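Long-range contacts in pyridoxal kinase (Entamoeba histolytica, PDB 4S1I), which probably catalyses the ATP-dependent phosphorylation of pyridoxal to pyridoxal 5'-phosphate: residues V5-S10 with F78-Y83; L109-L114 with V216-T221; D128-L133 with S148-L153; K205-E210 with T244-L249; A237-I242 with E272-T277. All coordinates share one frame; numbering follows the deposited sequence.

Contact 1: V5-S10 with F78-Y83; sequences VLTISS and FLVTGY. With PLP (pyridoxal-5'-phosphate), chain C.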
# COMPACT_ATOMS: atom_id res chain seq x y z
N VAL A 5 10.86 -8.09 -5.86
CA VAL A 5 11.38 -7.03 -4.99
C VAL A 5 10.94 -7.19 -3.56
O VAL A 5 9.80 -7.57 -3.29
CB VAL A 5 10.86 -5.60 -5.42
CG1 VAL A 5 11.48 -4.58 -4.56
CG2 VAL A 5 11.15 -5.37 -6.84
N LEU A 6 11.86 -7.01 -2.60
CA LEU A 6 11.57 -6.89 -1.17
C LEU A 6 11.94 -5.48 -0.77
O LEU A 6 13.07 -5.08 -0.93
CB LEU A 6 12.35 -7.92 -0.34
CG LEU A 6 12.42 -7.75 1.17
CD1 LEU A 6 11.04 -7.89 1.73
CD2 LEU A 6 13.42 -8.72 1.78
N THR A 7 10.95 -4.74 -0.23
CA THR A 7 11.19 -3.33 0.14
C THR A 7 10.79 -3.10 1.60
O THR A 7 9.68 -3.44 1.98
CB THR A 7 10.59 -2.30 -0.83
OG1 THR A 7 10.60 -0.96 -0.25
CG2 THR A 7 9.23 -2.65 -1.27
N ILE A 8 11.73 -2.58 2.36
CA ILE A 8 11.63 -2.41 3.82
C ILE A 8 11.69 -0.93 4.12
O ILE A 8 12.75 -0.34 3.98
CB ILE A 8 12.72 -3.17 4.53
CG1 ILE A 8 12.71 -4.64 4.17
CG2 ILE A 8 12.65 -2.94 6.05
CD1 ILE A 8 13.94 -5.38 4.56
N SER A 9 10.57 -0.33 4.50
CA SER A 9 10.51 1.08 4.78
C SER A 9 9.24 1.42 5.56
O SER A 9 8.45 0.52 5.86
CB SER A 9 10.63 1.87 3.46
OG SER A 9 10.92 3.26 3.75
N SER A 10 9.03 2.70 5.78
CA SER A 10 7.93 3.16 6.59
C SER A 10 6.58 3.12 5.96
O SER A 10 6.45 2.99 4.72
CB SER A 10 8.27 4.57 7.01
OG SER A 10 8.43 5.40 5.90
N PHE A 78 15.81 -8.03 -6.13
CA PHE A 78 16.03 -6.65 -5.74
C PHE A 78 15.61 -6.46 -4.30
O PHE A 78 14.56 -6.95 -3.90
CB PHE A 78 15.24 -5.70 -6.66
CG PHE A 78 15.64 -5.82 -8.08
CD1 PHE A 78 15.06 -6.74 -8.94
CD2 PHE A 78 16.68 -4.97 -8.55
CE1 PHE A 78 15.55 -6.86 -10.25
CE2 PHE A 78 17.10 -5.02 -9.84
CZ PHE A 78 16.56 -5.99 -10.68
N LEU A 79 16.41 -5.70 -3.58
CA LEU A 79 16.11 -5.35 -2.20
C LEU A 79 16.20 -3.84 -2.09
O LEU A 79 17.08 -3.22 -2.69
CB LEU A 79 17.13 -5.91 -1.26
CG LEU A 79 17.01 -5.56 0.19
CD1 LEU A 79 15.71 -6.04 0.77
CD2 LEU A 79 18.19 -6.25 0.87
N VAL A 80 15.25 -3.25 -1.36
CA VAL A 80 15.33 -1.78 -1.14
C VAL A 80 15.08 -1.57 0.35
O VAL A 80 14.18 -2.17 0.89
CB VAL A 80 14.18 -0.97 -1.81
CG1 VAL A 80 14.36 0.54 -1.67
CG2 VAL A 80 14.09 -1.23 -3.21
N THR A 81 15.83 -0.66 0.95
CA THR A 81 15.55 -0.21 2.27
C THR A 81 15.41 1.29 2.26
O THR A 81 15.98 1.97 1.41
CB THR A 81 16.61 -0.63 3.28
OG1 THR A 81 17.84 0.01 3.00
CG2 THR A 81 16.77 -2.12 3.34
N GLY A 82 14.64 1.79 3.23
CA GLY A 82 14.38 3.17 3.41
C GLY A 82 14.41 3.59 4.88
O GLY A 82 15.46 3.60 5.51
N TYR A 83 13.27 4.04 5.31
CA TYR A 83 13.18 4.59 6.67
C TYR A 83 13.06 3.57 7.79
O TYR A 83 12.21 2.72 7.72
CB TYR A 83 11.97 5.51 6.73
CG TYR A 83 11.72 6.24 8.06
CD1 TYR A 83 11.10 5.63 9.08
CD2 TYR A 83 11.99 7.59 8.14
CE1 TYR A 83 10.80 6.32 10.29
CE2 TYR A 83 11.70 8.27 9.32
CZ TYR A 83 11.08 7.63 10.37
OH TYR A 83 10.79 8.33 11.53
N1 PLP C . 8.01 10.54 8.15
C2 PLP C . 8.17 9.28 7.70
C2A PLP C . 7.50 8.18 8.42
C3 PLP C . 8.97 8.97 6.57
O3 PLP C . 9.14 7.77 6.15
C4 PLP C . 9.64 10.03 5.87
C4A PLP C . 10.45 9.73 4.73
O4A PLP C . 10.81 10.47 3.91
C5 PLP C . 9.37 11.28 6.43
C6 PLP C . 8.56 11.46 7.55
C5A PLP C . 9.89 12.53 5.94
O4P PLP C . 8.85 13.38 6.32
P PLP C . 9.09 14.87 6.84
O1P PLP C . 10.23 15.47 6.12
O2P PLP C . 9.35 14.89 8.31
O3P PLP C . 7.83 15.47 6.40
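Y83, I8 and V80 carry this contact, a pairing of two parallel strands whose axes are 4.7 Å apart and only 8° from exact alignment. I8 is bonded through both of its backbone polar atoms: its N donates to V80 O and its O accepts G82 N, each at 2.9 Å. V80 in turn gives its own N to L6 O, so the bonds step alternately along the two strands, as expected of parallel pairing. Side chains alternate as well. V80 shares a face with V5 and T7, where its CB lies 3.9 Å from T7 OG1; T7 OG1 is itself hydrogen-bonded to N19 and Y222. I8 lies on the other face with L6, L79 and T81, and there I8 CD1 reaches 4.2 Å from L79 CD1, while L6 CD2 and L79 CD1, on leucines lying side by side, close to 3.7 Å.

At the C-terminal end of the pairing a side chain takes over: S9 OG, anti to its own backbone N (chi1 -165°), accepts Y83 N at 2.9 Å and holds the backbone of Y83 against S9. The ring of Y83 then lies beneath the ligand: the PLP methyl C2A sits 4.1 Å above its plane, over the ring centre. S10 OG lies 2.5 Å from PLP O3, a hydrogen bond so short that its exact length is doubtful, and T45 makes another bond to PLP, consistent with the observed pyridoxal 5'-phosphate sites at S10 and T45.

Strand 33-41 pairs with strand 5-9 and strand 107-110 with strand 78-81, while helix 216-230 packs on V5, F78 and V80.

Contact 2: L109-L114 with V216-T221; sequences LCDPIL and VGDTLT. With PLP (pyridoxal-5'-phosphate), chain C.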
# COMPACT_ATOMS: atom_id res chain seq x y z
N LEU A 109 19.38 -1.64 -3.35
CA LEU A 109 19.37 -0.18 -3.33
C LEU A 109 19.02 0.28 -1.92
O LEU A 109 17.95 -0.03 -1.44
CB LEU A 109 18.35 0.33 -4.34
CG LEU A 109 18.35 1.89 -4.49
CD1 LEU A 109 17.77 2.28 -5.85
CD2 LEU A 109 17.61 2.58 -3.37
N CYS A 110 19.95 0.97 -1.27
CA CYS A 110 19.74 1.47 0.06
C CYS A 110 19.47 2.95 -0.09
O CYS A 110 20.34 3.69 -0.56
CB CYS A 110 20.95 1.28 0.95
SG CYS A 110 20.76 1.93 2.63
N ASP A 111 18.28 3.37 0.31
CA ASP A 111 17.98 4.79 0.35
C ASP A 111 18.21 5.16 1.84
O ASP A 111 17.46 4.72 2.71
CB ASP A 111 16.54 5.11 -0.07
CG ASP A 111 16.28 6.58 -0.22
OD1 ASP A 111 17.16 7.41 0.09
OD2 ASP A 111 15.13 6.99 -0.58
N PRO A 112 19.31 5.87 2.15
CA PRO A 112 19.74 5.99 3.56
C PRO A 112 19.03 7.16 4.19
O PRO A 112 19.64 8.22 4.36
CB PRO A 112 21.23 6.21 3.44
CG PRO A 112 21.33 7.00 2.17
CD PRO A 112 20.29 6.44 1.25
N ILE A 113 17.73 6.96 4.46
CA ILE A 113 16.86 8.00 4.87
C ILE A 113 17.19 8.45 6.29
O ILE A 113 16.98 7.67 7.26
CB ILE A 113 15.41 7.55 4.80
CG1 ILE A 113 15.07 7.20 3.35
CG2 ILE A 113 14.53 8.69 5.26
CD1 ILE A 113 13.63 6.72 3.12
N LEU A 114 17.75 9.64 6.41
CA LEU A 114 18.12 10.23 7.67
C LEU A 114 17.67 11.63 7.91
O LEU A 114 17.41 12.04 9.06
CB LEU A 114 19.61 10.22 7.85
CG LEU A 114 20.26 8.82 7.77
CD1 LEU A 114 21.76 8.99 7.82
CD2 LEU A 114 19.79 7.83 8.86
N VAL A 216 9.05 13.62 -2.13
CA VAL A 216 9.78 13.77 -3.44
C VAL A 216 10.92 12.82 -3.59
O VAL A 216 11.06 12.11 -4.60
CB VAL A 216 10.26 15.21 -3.64
CG1 VAL A 216 11.27 15.33 -4.77
CG2 VAL A 216 9.07 16.07 -3.89
N GLY A 217 11.77 12.74 -2.59
CA GLY A 217 12.92 11.88 -2.67
C GLY A 217 12.53 10.42 -2.78
O GLY A 217 13.16 9.60 -3.54
N ASP A 218 11.54 10.00 -1.99
CA ASP A 218 11.07 8.65 -2.04
C ASP A 218 10.49 8.29 -3.37
O ASP A 218 10.71 7.17 -3.87
CB ASP A 218 10.00 8.38 -0.95
CG ASP A 218 10.53 8.58 0.46
OD1 ASP A 218 11.75 8.38 0.69
OD2 ASP A 218 9.75 8.92 1.36
N THR A 219 9.71 9.19 -3.95
CA THR A 219 9.18 8.98 -5.29
C THR A 219 10.33 8.76 -6.30
O THR A 219 10.26 7.88 -7.18
CB THR A 219 8.25 10.12 -5.66
OG1 THR A 219 7.16 10.13 -4.71
CG2 THR A 219 7.69 9.98 -7.05
N LEU A 220 11.35 9.62 -6.22
CA LEU A 220 12.52 9.48 -7.15
C LEU A 220 13.11 8.10 -6.99
O LEU A 220 13.40 7.44 -8.07
CB LEU A 220 13.55 10.51 -6.88
CG LEU A 220 14.82 10.58 -7.70
CD1 LEU A 220 14.38 11.15 -9.06
CD2 LEU A 220 15.79 11.54 -7.11
N THR A 221 13.37 7.66 -5.77
CA THR A 221 13.94 6.35 -5.49
C THR A 221 13.19 5.23 -6.15
O THR A 221 13.79 4.33 -6.83
CB THR A 221 14.02 6.08 -3.98
OG1 THR A 221 15.00 6.98 -3.45
CG2 THR A 221 14.39 4.58 -3.63
N1 PLP C . 8.01 10.54 8.15
C2 PLP C . 8.17 9.28 7.70
C2A PLP C . 7.50 8.18 8.42
C3 PLP C . 8.97 8.97 6.57
O3 PLP C . 9.14 7.77 6.15
C4 PLP C . 9.64 10.03 5.87
C4A PLP C . 10.45 9.73 4.73
O4A PLP C . 10.81 10.47 3.91
C5 PLP C . 9.37 11.28 6.43
C6 PLP C . 8.56 11.46 7.55
C5A PLP C . 9.89 12.53 5.94
O4P PLP C . 8.85 13.38 6.32
P PLP C . 9.09 14.87 6.84
O1P PLP C . 10.23 15.47 6.12
O2P PLP C . 9.35 14.89 8.31
O3P PLP C . 7.83 15.47 6.40
O HOH W 1 12.66 5.76 -0.27
O HOH W 2 14.57 9.59 -0.38
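D111, on the segment that follows L109 and C110 of strand 107-110, faces T221 in the first turns of helix 216-230 with their CA atoms 7.3 Å apart, and P112 next to it centres an inverse gamma turn, with D111 and I113 both directed toward the helix. The D111 side chain is extended, with CG opposite the backbone N (chi1 -172°), which carries OD2 to the helix. There OD2 lies 2.9 Å from T221 OG1; it accepts two waters, at 2.8 and 2.7 Å. Both waters donate to D218 OD1 as well, so the carboxylates of D111 and D218, 3.9 Å apart at OD2 and OD1, are bridged twice by solvent. G217 and D218 close the G-x-G-D signature of the ribokinase superfamily at the start of this helix; G217 is a known ADP-binding position and D111 a known magnesium position, its side chain here about 4 Å from the bound magnesium ion. D218 OD2 turns to G18 N, its hydrogen-bond partner, and approaches PLP O4A at 3.2 Å. Apolar groups flank the polar centre: the I113 CD1 methyl meets D218 OD1 at 3.5 Å, crossing that side chain at about a right angle, and L109 CD2 packs on T221 CG2.

Contact 3: D128-L133 with S148-L153; sequences DSMKEL and SFLTGL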
# COMPACT_ATOMS: atom_id res chain seq x y z
N ASP A 128 23.74 6.15 13.08
CA ASP A 128 24.93 5.37 13.26
C ASP A 128 24.80 4.01 12.62
O ASP A 128 25.70 3.55 11.91
CB ASP A 128 25.26 5.21 14.78
CG ASP A 128 25.53 6.55 15.48
OD1 ASP A 128 25.87 7.56 14.78
OD2 ASP A 128 25.40 6.60 16.74
N SER A 129 23.66 3.37 12.81
CA SER A 129 23.44 2.05 12.21
C SER A 129 23.40 2.08 10.70
O SER A 129 23.85 1.13 10.03
CB SER A 129 22.17 1.41 12.75
OG SER A 129 21.01 2.05 12.30
N MET A 130 22.99 3.20 10.12
CA MET A 130 22.97 3.34 8.63
C MET A 130 24.34 3.32 7.97
O MET A 130 24.48 2.86 6.84
CB MET A 130 22.26 4.66 8.26
CG MET A 130 21.88 4.81 6.80
SD MET A 130 20.79 3.59 6.13
CE MET A 130 19.31 3.90 7.04
N LYS A 131 25.35 3.85 8.64
CA LYS A 131 26.73 3.71 8.21
C LYS A 131 27.13 2.24 7.99
O LYS A 131 27.94 1.96 7.13
CB LYS A 131 27.68 4.34 9.23
CG LYS A 131 27.61 5.85 9.25
CD LYS A 131 28.45 6.42 10.37
CE LYS A 131 28.56 7.93 10.25
NZ LYS A 131 29.42 8.52 11.32
N GLU A 132 26.59 1.32 8.80
CA GLU A 132 26.86 -0.11 8.59
C GLU A 132 26.02 -0.70 7.49
O GLU A 132 26.54 -1.39 6.58
CB GLU A 132 26.70 -0.89 9.85
CG GLU A 132 27.73 -0.52 10.89
CD GLU A 132 29.18 -0.84 10.47
OE1 GLU A 132 29.44 -1.76 9.67
OE2 GLU A 132 30.09 -0.16 10.97
N LEU A 133 24.76 -0.33 7.42
CA LEU A 133 23.89 -0.80 6.35
C LEU A 133 24.34 -0.51 4.93
O LEU A 133 24.31 -1.39 4.08
CB LEU A 133 22.45 -0.32 6.52
CG LEU A 133 21.41 -0.91 5.55
CD1 LEU A 133 21.33 -2.45 5.57
CD2 LEU A 133 20.08 -0.32 5.85
N SER A 148 26.69 13.93 3.79
CA SER A 148 27.54 14.59 4.76
C SER A 148 27.59 13.81 6.07
O SER A 148 28.64 13.66 6.68
CB SER A 148 26.97 16.02 5.00
OG SER A 148 27.73 16.66 5.96
N PHE A 149 26.42 13.39 6.54
CA PHE A 149 26.39 12.67 7.79
C PHE A 149 27.13 11.34 7.67
O PHE A 149 27.98 11.00 8.55
CB PHE A 149 25.02 12.37 8.31
CG PHE A 149 25.11 11.44 9.49
CD1 PHE A 149 25.50 11.93 10.78
CD2 PHE A 149 24.98 10.06 9.32
CE1 PHE A 149 25.66 11.07 11.83
CE2 PHE A 149 25.14 9.20 10.42
CZ PHE A 149 25.50 9.71 11.65
N LEU A 150 26.93 10.67 6.57
CA LEU A 150 27.51 9.33 6.41
C LEU A 150 29.04 9.34 6.36
O LEU A 150 29.72 8.30 6.67
CB LEU A 150 26.97 8.65 5.17
CG LEU A 150 25.53 8.20 5.23
CD1 LEU A 150 25.07 7.87 3.81
CD2 LEU A 150 25.35 7.03 6.20
N THR A 151 29.60 10.44 5.90
CA THR A 151 31.05 10.55 5.69
C THR A 151 31.78 11.49 6.68
O THR A 151 33.02 11.55 6.71
CB THR A 151 31.34 11.06 4.26
OG1 THR A 151 30.76 12.38 4.10
CG2 THR A 151 30.86 10.13 3.23
N GLY A 152 31.02 12.31 7.41
CA GLY A 152 31.60 13.38 8.18
C GLY A 152 32.21 14.56 7.45
O GLY A 152 32.96 15.32 8.02
N LEU A 153 31.91 14.67 6.15
CA LEU A 153 32.35 15.81 5.36
C LEU A 153 31.24 16.79 5.13
O LEU A 153 30.05 16.40 5.03
CB LEU A 153 32.83 15.35 3.96
CG LEU A 153 34.29 15.06 3.77
CD1 LEU A 153 34.91 14.22 4.91
CD2 LEU A 153 34.61 14.53 2.37
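K131, F149 and L150 meet between two helices without any hydrogen bond, and the polar atom gripped by more than one group is T151 OG1, within the second segment: it accepts L153 N at 3.3 Å and is also bonded to L147 O. This closes an ST turn where helix 144-151 ends, and G152 leaves helical geometry with a phi of 69°.

Across the contact, K131 does most of the touching from its side. Its chain runs extended beyond CG and crosses the F149 side chain at about a right angle, bringing the methylene CE to 3.7 Å from F149 CE2 and 3.6 Å from F149 O. Nearer its base, K131 CG passes L150 CD2 at 4.0 Å, the two side chains sliding by each other in opposite directions. D128 OD1 also approaches the F149 ring, at its edge and in its plane, 3.8 Å from CZ, with the carboxylate turned 22° from the ring. The rim of the ring, where the C-H bonds carry slight positive charge, is the side a carboxylate oxygen would be expected to meet. Deeper in, M130 CG touches L150 CD2 at 4.2 Å, while M130 also packs on C110 and P112.

Helix 124-133 links the neighbouring parallel strands 107-110 and 139-140 in a beta-alpha-beta crossover, and helix 144-151 follows the second strand: adjacent helices packed beside the parallel part of the central mixed sheet, as in the ribokinase fold.

Contact 4: K205-E210 with T244-L249; sequences KIPRIE and TLQTIL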
# COMPACT_ATOMS: atom_id res chain seq x y z
N LYS A 205 21.80 18.91 -13.99
CA LYS A 205 21.39 20.15 -13.36
C LYS A 205 19.89 20.29 -13.49
O LYS A 205 19.37 20.14 -14.56
CB LYS A 205 22.14 21.32 -13.95
CG LYS A 205 21.66 22.70 -13.48
CD LYS A 205 22.25 23.87 -14.27
CE LYS A 205 23.77 23.87 -14.15
NZ LYS A 205 24.40 25.09 -14.76
N ILE A 206 19.19 20.56 -12.39
CA ILE A 206 17.74 20.57 -12.35
C ILE A 206 17.34 21.95 -11.88
O ILE A 206 17.88 22.37 -10.91
CB ILE A 206 17.24 19.53 -11.30
CG1 ILE A 206 17.76 18.13 -11.64
CG2 ILE A 206 15.74 19.44 -11.23
CD1 ILE A 206 17.39 17.67 -13.05
N PRO A 207 16.40 22.63 -12.57
CA PRO A 207 15.99 23.90 -11.98
C PRO A 207 15.23 23.68 -10.66
O PRO A 207 14.40 22.79 -10.57
CB PRO A 207 15.07 24.54 -13.04
CG PRO A 207 15.07 23.64 -14.22
CD PRO A 207 15.84 22.40 -13.92
N ARG A 208 15.53 24.52 -9.68
CA ARG A 208 14.85 24.53 -8.39
C ARG A 208 13.38 24.95 -8.60
O ARG A 208 13.10 25.90 -9.33
CB ARG A 208 15.58 25.48 -7.43
CG ARG A 208 14.92 25.76 -6.08
CD ARG A 208 15.48 26.98 -5.36
NE ARG A 208 15.21 28.25 -6.05
CZ ARG A 208 14.32 29.19 -5.68
NH1 ARG A 208 13.53 29.04 -4.61
NH2 ARG A 208 14.21 30.31 -6.40
N ILE A 209 12.47 24.21 -8.00
CA ILE A 209 11.03 24.50 -8.01
C ILE A 209 10.70 24.82 -6.54
O ILE A 209 11.07 24.05 -5.62
CB ILE A 209 10.19 23.30 -8.60
CG1 ILE A 209 10.51 23.10 -10.10
CG2 ILE A 209 8.69 23.48 -8.42
CD1 ILE A 209 9.67 22.08 -10.85
N GLU A 210 10.06 25.96 -6.29
CA GLU A 210 9.58 26.29 -4.95
C GLU A 210 8.41 25.37 -4.60
O GLU A 210 7.67 24.89 -5.48
CB GLU A 210 9.17 27.77 -4.85
CG GLU A 210 10.21 28.74 -5.47
CD GLU A 210 10.22 30.14 -4.84
OE1 GLU A 210 9.28 30.50 -4.10
OE2 GLU A 210 11.18 30.92 -5.09
N THR A 244 10.42 12.77 -14.68
CA THR A 244 9.11 12.49 -14.20
C THR A 244 8.79 13.30 -12.96
O THR A 244 7.75 13.91 -12.89
CB THR A 244 8.91 11.00 -13.97
OG1 THR A 244 8.94 10.36 -15.28
CG2 THR A 244 7.58 10.73 -13.29
N LEU A 245 9.73 13.34 -12.04
CA LEU A 245 9.57 14.12 -10.81
C LEU A 245 9.38 15.60 -11.12
O LEU A 245 8.51 16.23 -10.57
CB LEU A 245 10.73 13.98 -9.92
CG LEU A 245 10.45 13.79 -8.42
CD1 LEU A 245 9.04 13.65 -7.82
CD2 LEU A 245 11.22 12.62 -8.02
N GLN A 246 10.14 16.12 -12.08
CA GLN A 246 9.94 17.51 -12.47
C GLN A 246 8.59 17.77 -13.07
O GLN A 246 7.96 18.81 -12.78
CB GLN A 246 11.03 17.96 -13.40
CG GLN A 246 12.33 18.11 -12.62
CD GLN A 246 12.36 19.34 -11.70
OE1 GLN A 246 12.37 19.20 -10.50
NE2 GLN A 246 12.31 20.54 -12.28
N THR A 247 8.12 16.82 -13.86
CA THR A 247 6.76 16.88 -14.41
C THR A 247 5.71 16.86 -13.33
O THR A 247 4.78 17.64 -13.40
CB THR A 247 6.57 15.76 -15.43
OG1 THR A 247 7.47 15.97 -16.49
CG2 THR A 247 5.13 15.72 -15.95
N ILE A 248 5.88 16.00 -12.32
CA ILE A 248 4.96 15.93 -11.21
C ILE A 248 4.93 17.26 -10.43
O ILE A 248 3.86 17.84 -10.08
CB ILE A 248 5.31 14.76 -10.27
CG1 ILE A 248 5.00 13.46 -11.03
CG2 ILE A 248 4.55 14.91 -8.95
CD1 ILE A 248 5.51 12.27 -10.30
N LEU A 249 6.11 17.76 -10.18
CA LEU A 249 6.19 19.01 -9.39
C LEU A 249 5.62 20.24 -10.18
O LEU A 249 4.87 21.02 -9.63
CB LEU A 249 7.61 19.26 -8.96
CG LEU A 249 8.20 18.36 -7.86
CD1 LEU A 249 9.72 18.52 -7.97
CD2 LEU A 249 7.66 18.81 -6.49
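I209 and Q246 are both ADP-binding positions of this kinase, and their contact joins the chain leaving strand 202-207 to helix 234-250 at the nucleotide site. The Q246 amide is the centre of it. Its chain bends at chi2 (-73°), turning the flat group so that I206 lies over one face while I209 approaches obliquely from the other side of the plane. I206 CG2 stands almost directly over its face, 3.4 Å from Q246 CD and 3.5 Å from OE1. I209 CD1 comes in past the rim of the amide and is nearest the nitrogen end, 3.4 Å from Q246 NE2. I209 CG1 stands anti to the carbonyl carbon (chi1 -66°) and the chain continues extended to CD1, which lets the side chain slide past Q246 in the opposite direction and reach the helix as well: CD1 rests 4.0 Å from L249 CB. P207 contributes its carbonyl oxygen, 3.5 Å from Q246 NE2.

F274 packs against I206, P207 and Q246, and I242 backs I206, so the amide belongs to a larger cluster between strand 202-207 and helix 234-250.

No hydrogen bond joins the two segments, so across this contact the amide is held by apolar packing, I206 CG2 over one face and I209 CD1 at the rim. Since I209 and Q246 both bind ADP, their van der Waals packing probably helps to shape that wall of the nucleotide pocket.

Contact 5: A237-I242 with E272-T277; sequences AVNRAI and ESFTIT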
# COMPACT_ATOMS: atom_id res chain seq x y z
N ALA A 237 17.85 5.73 -16.70
CA ALA A 237 16.89 5.50 -15.60
C ALA A 237 16.89 6.72 -14.65
O ALA A 237 15.85 7.21 -14.27
CB ALA A 237 17.22 4.21 -14.84
N VAL A 238 18.08 7.25 -14.34
CA VAL A 238 18.15 8.49 -13.58
C VAL A 238 17.46 9.69 -14.29
O VAL A 238 16.64 10.39 -13.72
CB VAL A 238 19.60 8.85 -13.29
CG1 VAL A 238 19.68 10.20 -12.53
CG2 VAL A 238 20.20 7.80 -12.39
N ASN A 239 17.79 9.90 -15.57
CA ASN A 239 17.21 11.02 -16.34
C ASN A 239 15.67 10.88 -16.42
O ASN A 239 14.92 11.83 -16.11
CB ASN A 239 17.85 11.10 -17.73
CG ASN A 239 17.69 12.46 -18.38
OD1 ASN A 239 16.92 13.32 -17.96
ND2 ASN A 239 18.51 12.71 -19.36
N ARG A 240 15.16 9.68 -16.71
CA ARG A 240 13.70 9.45 -16.70
C ARG A 240 13.08 9.80 -15.33
O ARG A 240 12.04 10.52 -15.28
CB ARG A 240 13.33 8.01 -16.94
CG ARG A 240 13.55 7.59 -18.34
CD ARG A 240 13.03 6.20 -18.66
NE ARG A 240 13.32 5.85 -20.04
CZ ARG A 240 12.83 4.81 -20.68
NH1 ARG A 240 12.04 3.96 -20.07
NH2 ARG A 240 13.14 4.66 -21.98
N ALA A 241 13.70 9.31 -14.27
CA ALA A 241 13.16 9.52 -12.93
C ALA A 241 13.11 11.00 -12.55
O ALA A 241 12.06 11.50 -12.07
CB ALA A 241 13.92 8.70 -11.91
N ILE A 242 14.22 11.70 -12.75
CA ILE A 242 14.22 13.09 -12.35
C ILE A 242 13.34 13.94 -13.30
O ILE A 242 12.67 14.87 -12.85
CB ILE A 242 15.65 13.60 -12.19
CG1 ILE A 242 15.70 14.88 -11.37
CG2 ILE A 242 16.27 13.85 -13.50
CD1 ILE A 242 15.34 14.71 -9.91
N GLU A 272 13.33 11.91 -21.26
CA GLU A 272 14.62 12.17 -20.65
C GLU A 272 14.91 13.64 -20.96
O GLU A 272 15.39 13.98 -22.03
CB GLU A 272 15.67 11.16 -21.11
CG GLU A 272 15.28 9.75 -20.68
CD GLU A 272 16.15 8.63 -21.22
OE1 GLU A 272 17.30 8.93 -21.56
OE2 GLU A 272 15.69 7.42 -21.29
N SER A 273 14.47 14.53 -20.06
CA SER A 273 14.39 15.99 -20.28
C SER A 273 15.67 16.79 -20.02
O SER A 273 15.71 17.99 -20.33
CB SER A 273 13.38 16.66 -19.30
OG SER A 273 12.11 16.09 -19.41
N PHE A 274 16.67 16.17 -19.41
CA PHE A 274 17.81 16.91 -18.93
C PHE A 274 19.03 16.43 -19.63
O PHE A 274 19.03 15.37 -20.28
CB PHE A 274 17.90 16.74 -17.39
CG PHE A 274 16.75 17.42 -16.66
CD1 PHE A 274 16.65 18.81 -16.67
CD2 PHE A 274 15.74 16.69 -16.10
CE1 PHE A 274 15.59 19.45 -16.09
CE2 PHE A 274 14.67 17.33 -15.50
CZ PHE A 274 14.60 18.70 -15.49
N THR A 275 20.10 17.20 -19.47
CA THR A 275 21.38 16.89 -20.09
C THR A 275 22.31 16.11 -19.13
O THR A 275 22.52 16.46 -17.95
CB THR A 275 22.06 18.17 -20.52
OG1 THR A 275 21.25 18.83 -21.52
CG2 THR A 275 23.44 17.87 -21.06
N ILE A 276 22.85 15.02 -19.64
CA ILE A 276 23.83 14.26 -18.89
C ILE A 276 25.18 14.94 -19.09
O ILE A 276 25.65 15.03 -20.20
CB ILE A 276 23.89 12.80 -19.40
CG1 ILE A 276 22.52 12.13 -19.31
CG2 ILE A 276 24.98 12.00 -18.67
CD1 ILE A 276 21.87 12.35 -17.96
N THR A 277 25.79 15.45 -18.02
CA THR A 277 27.07 16.10 -18.07
C THR A 277 28.16 15.21 -17.45
O THR A 277 28.17 14.93 -16.24
CB THR A 277 26.96 17.45 -17.39
OG1 THR A 277 26.05 18.24 -18.18
CG2 THR A 277 28.33 18.18 -17.30
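This is a surface contact in which N239 and R240 of helix 234-250 hold the irregular chain that leads into the edge strand 277-278. N239 is the residue most buried by it. With CG anti to the backbone N (chi1 -160°), its amide extends outward to the backbone of F274 and bonds it twice: OD1 accepts F274 N at 3.2 Å, in the carbonyl plane and on a lone pair, and ND2 donates to F274 O at 2.9 Å. The second bond is nearly straight at the hydrogen (162°) but reaches the acceptor from 43° above its carbonyl plane. The amide thus imitates a strand partner, pairing with both polar atoms of one residue shortly before the chain joins the large sheet of this ribokinase-like fold, where T277 bonds T203. E272, two residues before F274, adds a salt bridge to R240, the residue after N239: its OE2 receives R240 NE at 3.1 Å through the anti lone pair, close to the guanidinium plane, while OE1 is bonded to H236. R240 also makes a cation-pi contact with W227. Beside these polar bonds, I242 CG2 touches F274 CD2 at 3.9 Å, the two side chains crossing at about a right angle, and I276 CD1 packs 3.7 Å from N239 ND2.

Contacts 1 and 2 adjoin in the central sheet, their centres 10 Å apart: L79 O lies 2.9 Å from L109 N, and both contacts touch PLP, contact 1 at O3 and the methyl and contact 2 at the aldehyde while also facing the magnesium ion. Contact 3 backs contact 2, where M130 SD meets P112 CA at 3.7 Å and F149 CD2 meets L114 CD1 at the same distance. Contacts 4 and 5 share helix 234-250, and I206 CD1 packs 3.6 Å from F274 CD2. L245 CD2 packs 3.3 Å from L220 CB, joining helix 234-250 of contact 4 to helix 216-230 of contact 2. Contacts 3 and 4 remain separate, with nearest atoms about 18 Å apart.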